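Side-chain contact in putative DNA-binding protein (Streptomyces coelicolor, PDB 2EWT), which binds DNA, probably through its helix-turn-helix domain, as a central regulator of aerial mycelium formation: residues Arg14-Gln19 and Asp60-Pro65. Sequence-based numbering, arbitrary orientation.
Sequences RAIRTQ and DFYGVP
Ile16 sends its CG2 methyl into the angle between Tyr62 and Val64, lying 3.6 Å from Tyr62 CB and 4.2 Å from Val64 CG1. This branch, which chi1 of -81° for CG1 leaves opposite the backbone N, also reaches the base of the phenol ring, 3.7 Å from Tyr62 CG, with the two side chains set at a slant. The next residue, Arg17, runs alongside Tyr62, both side chains pointing the same way. Its CA and CB pack near Tyr62 CE1, each at 3.8 Å, while CB and CD approach the phenol oxygen, CB being 3.5 Å from Tyr62 OH. Bent at chi3 (66°), the arginine chain then carries its guanidinium away from the ring to a salt bridge with Glu44 and a hydrogen bond to Leu22 O, so only its aliphatic part serves this contact. Phe61 CD2 sits 3.7 Å above one face of the Tyr62 ring, toward its rim. Cutting Tyr62 back to an alanine would remove the ring and is likely to open a gap beside the Arg17 methylenes and leave Ile16 CG2 less to pack against. Right after Tyr62, Gly63 closes helix 52-62 in a Schellman motif, turning the chain so that Val64 faces helix 3-19 within the all-helical core of a helix-turn-helix domain.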
loop_
_atom_site.group_PDB
_atom_site.type_symbol
_atom_site.label_atom_id
_atom_site.label_comp_id
_atom_site.label_asym_id
_atom_site.label_seq_id
_atom_site.Cartn_x
_atom_site.Cartn_y
_atom_site.Cartn_z
ATOM N N ARG A 14 -1.450 -7.273 -12.767
ATOM C CA ARG A 14 -1.586 -8.210 -13.880
ATOM C C ARG A 14 -0.449 -8.017 -14.886
ATOM O O ARG A 14 0.142 -8.986 -15.364
ATOM C CB ARG A 14 -2.943 -8.026 -14.581
ATOM C CG ARG A 14 -3.159 -8.998 -15.744
ATOM C CD ARG A 14 -4.415 -8.703 -16.563
ATOM N NE ARG A 14 -5.661 -9.072 -15.890
ATOM C CZ ARG A 14 -6.347 -8.277 -15.075
ATOM N NH1 ARG A 14 -5.916 -7.049 -14.817
ATOM N NH2 ARG A 14 -7.481 -8.706 -14.529
ATOM N N ALA A 15 -0.137 -6.763 -15.199
ATOM C CA ALA A 15 0.930 -6.465 -16.148
ATOM C C ALA A 15 2.265 -7.034 -15.677
ATOM O O ALA A 15 2.945 -7.730 -16.425
ATOM C CB ALA A 15 1.042 -4.955 -16.355
ATOM N N ILE A 16 2.639 -6.746 -14.433
ATOM C CA ILE A 16 3.901 -7.243 -13.894
ATOM C C ILE A 16 3.964 -8.772 -13.893
ATOM O O ILE A 16 5.004 -9.354 -14.205
ATOM C CB ILE A 16 4.148 -6.693 -12.466
ATOM C CG1 ILE A 16 4.721 -5.277 -12.552
ATOM C CG2 ILE A 16 5.111 -7.592 -11.704
ATOM C CD1 ILE A 16 3.846 -4.291 -13.302
ATOM N N ARG A 17 2.856 -9.420 -13.546
ATOM C CA ARG A 17 2.811 -10.880 -13.535
ATOM C C ARG A 17 3.076 -11.442 -14.927
ATOM O O ARG A 17 3.978 -12.257 -15.113
ATOM C CB ARG A 17 1.445 -11.380 -13.063
ATOM C CG ARG A 17 1.237 -12.871 -13.296
ATOM C CD ARG A 17 -0.075 -13.361 -12.706
ATOM N NE ARG A 17 -1.258 -12.793 -13.353
ATOM C CZ ARG A 17 -1.674 -13.098 -14.579
ATOM N NH1 ARG A 17 -1.003 -13.972 -15.325
ATOM N NH2 ARG A 17 -2.789 -12.554 -15.050
ATOM N N THR A 18 2.274 -11.006 -15.894
ATOM C CA THR A 18 2.400 -11.469 -17.272
ATOM C C THR A 18 3.749 -11.102 -17.875
ATOM O O THR A 18 4.330 -11.879 -18.633
ATOM C CB THR A 18 1.280 -10.884 -18.159
ATOM O OG1 THR A 18 1.303 -9.452 -18.081
ATOM C CG2 THR A 18 -0.084 -11.393 -17.703
ATOM N N GLN A 19 4.250 -9.921 -17.526
ATOM C CA GLN A 19 5.533 -9.453 -18.042
ATOM C C GLN A 19 6.682 -10.417 -17.790
ATOM O O GLN A 19 7.611 -10.502 -18.594
ATOM C CB GLN A 19 5.876 -8.086 -17.450
ATOM C CG GLN A 19 5.284 -6.926 -18.222
ATOM C CD GLN A 19 5.601 -5.589 -17.589
ATOM O OE1 GLN A 19 6.713 -5.364 -17.112
ATOM N NE2 GLN A 19 4.627 -4.688 -17.595
ATOM N N ASP A 60 7.572 -8.125 -3.672
ATOM C CA ASP A 60 8.758 -8.926 -3.385
ATOM C C ASP A 60 8.726 -10.210 -4.201
ATOM O O ASP A 60 9.729 -10.607 -4.797
ATOM C CB ASP A 60 8.815 -9.265 -1.894
ATOM C CG ASP A 60 9.147 -8.061 -1.035
ATOM O OD1 ASP A 60 8.970 -6.922 -1.514
ATOM O OD2 ASP A 60 9.576 -8.250 0.121
ATOM N N PHE A 61 7.564 -10.855 -4.221
ATOM C CA PHE A 61 7.390 -12.093 -4.970
ATOM C C PHE A 61 7.727 -11.898 -6.444
ATOM O O PHE A 61 8.444 -12.704 -7.039
ATOM C CB PHE A 61 5.949 -12.588 -4.838
ATOM C CG PHE A 61 5.643 -13.791 -5.687
ATOM C CD1 PHE A 61 6.183 -15.037 -5.376
ATOM C CD2 PHE A 61 4.834 -13.672 -6.810
ATOM C CE1 PHE A 61 5.921 -16.151 -6.175
ATOM C CE2 PHE A 61 4.564 -14.779 -7.616
ATOM C CZ PHE A 61 5.110 -16.019 -7.296
ATOM N N TYR A 62 7.207 -10.825 -7.031
ATOM C CA TYR A 62 7.451 -10.534 -8.433
ATOM C C TYR A 62 8.833 -9.941 -8.687
ATOM O O TYR A 62 9.254 -9.814 -9.835
ATOM C CB TYR A 62 6.368 -9.601 -8.972
ATOM C CG TYR A 62 5.019 -10.275 -9.132
ATOM C CD1 TYR A 62 4.899 -11.468 -9.845
ATOM C CD2 TYR A 62 3.865 -9.717 -8.583
ATOM C CE1 TYR A 62 3.663 -12.094 -10.012
ATOM C CE2 TYR A 62 2.618 -10.336 -8.743
ATOM C CZ TYR A 62 2.527 -11.524 -9.459
ATOM O OH TYR A 62 1.303 -12.132 -9.626
ATOM N N GLY A 63 9.531 -9.580 -7.614
ATOM C CA GLY A 63 10.864 -9.019 -7.750
ATOM C C GLY A 63 10.901 -7.598 -8.281
ATOM O O GLY A 63 11.848 -7.208 -8.967
ATOM N N VAL A 64 9.872 -6.816 -7.966
ATOM C CA VAL A 64 9.801 -5.430 -8.417
ATOM C C VAL A 64 9.514 -4.500 -7.243
ATOM O O VAL A 64 8.973 -4.924 -6.222
ATOM C CB VAL A 64 8.679 -5.227 -9.460
ATOM C CG1 VAL A 64 8.887 -6.156 -10.644
ATOM C CG2 VAL A 64 7.321 -5.468 -8.818
ATOM N N PRO A 65 9.891 -3.219 -7.367
ATOM C CA PRO A 65 9.645 -2.253 -6.290
ATOM C C PRO A 65 8.144 -1.983 -6.198
ATOM O O PRO A 65 7.443 -2.039 -7.207
ATOM C CB PRO A 65 10.417 -1.018 -6.752
ATOM C CG PRO A 65 11.515 -1.593 -7.602
ATOM C CD PRO A 65 10.776 -2.640 -8.392
#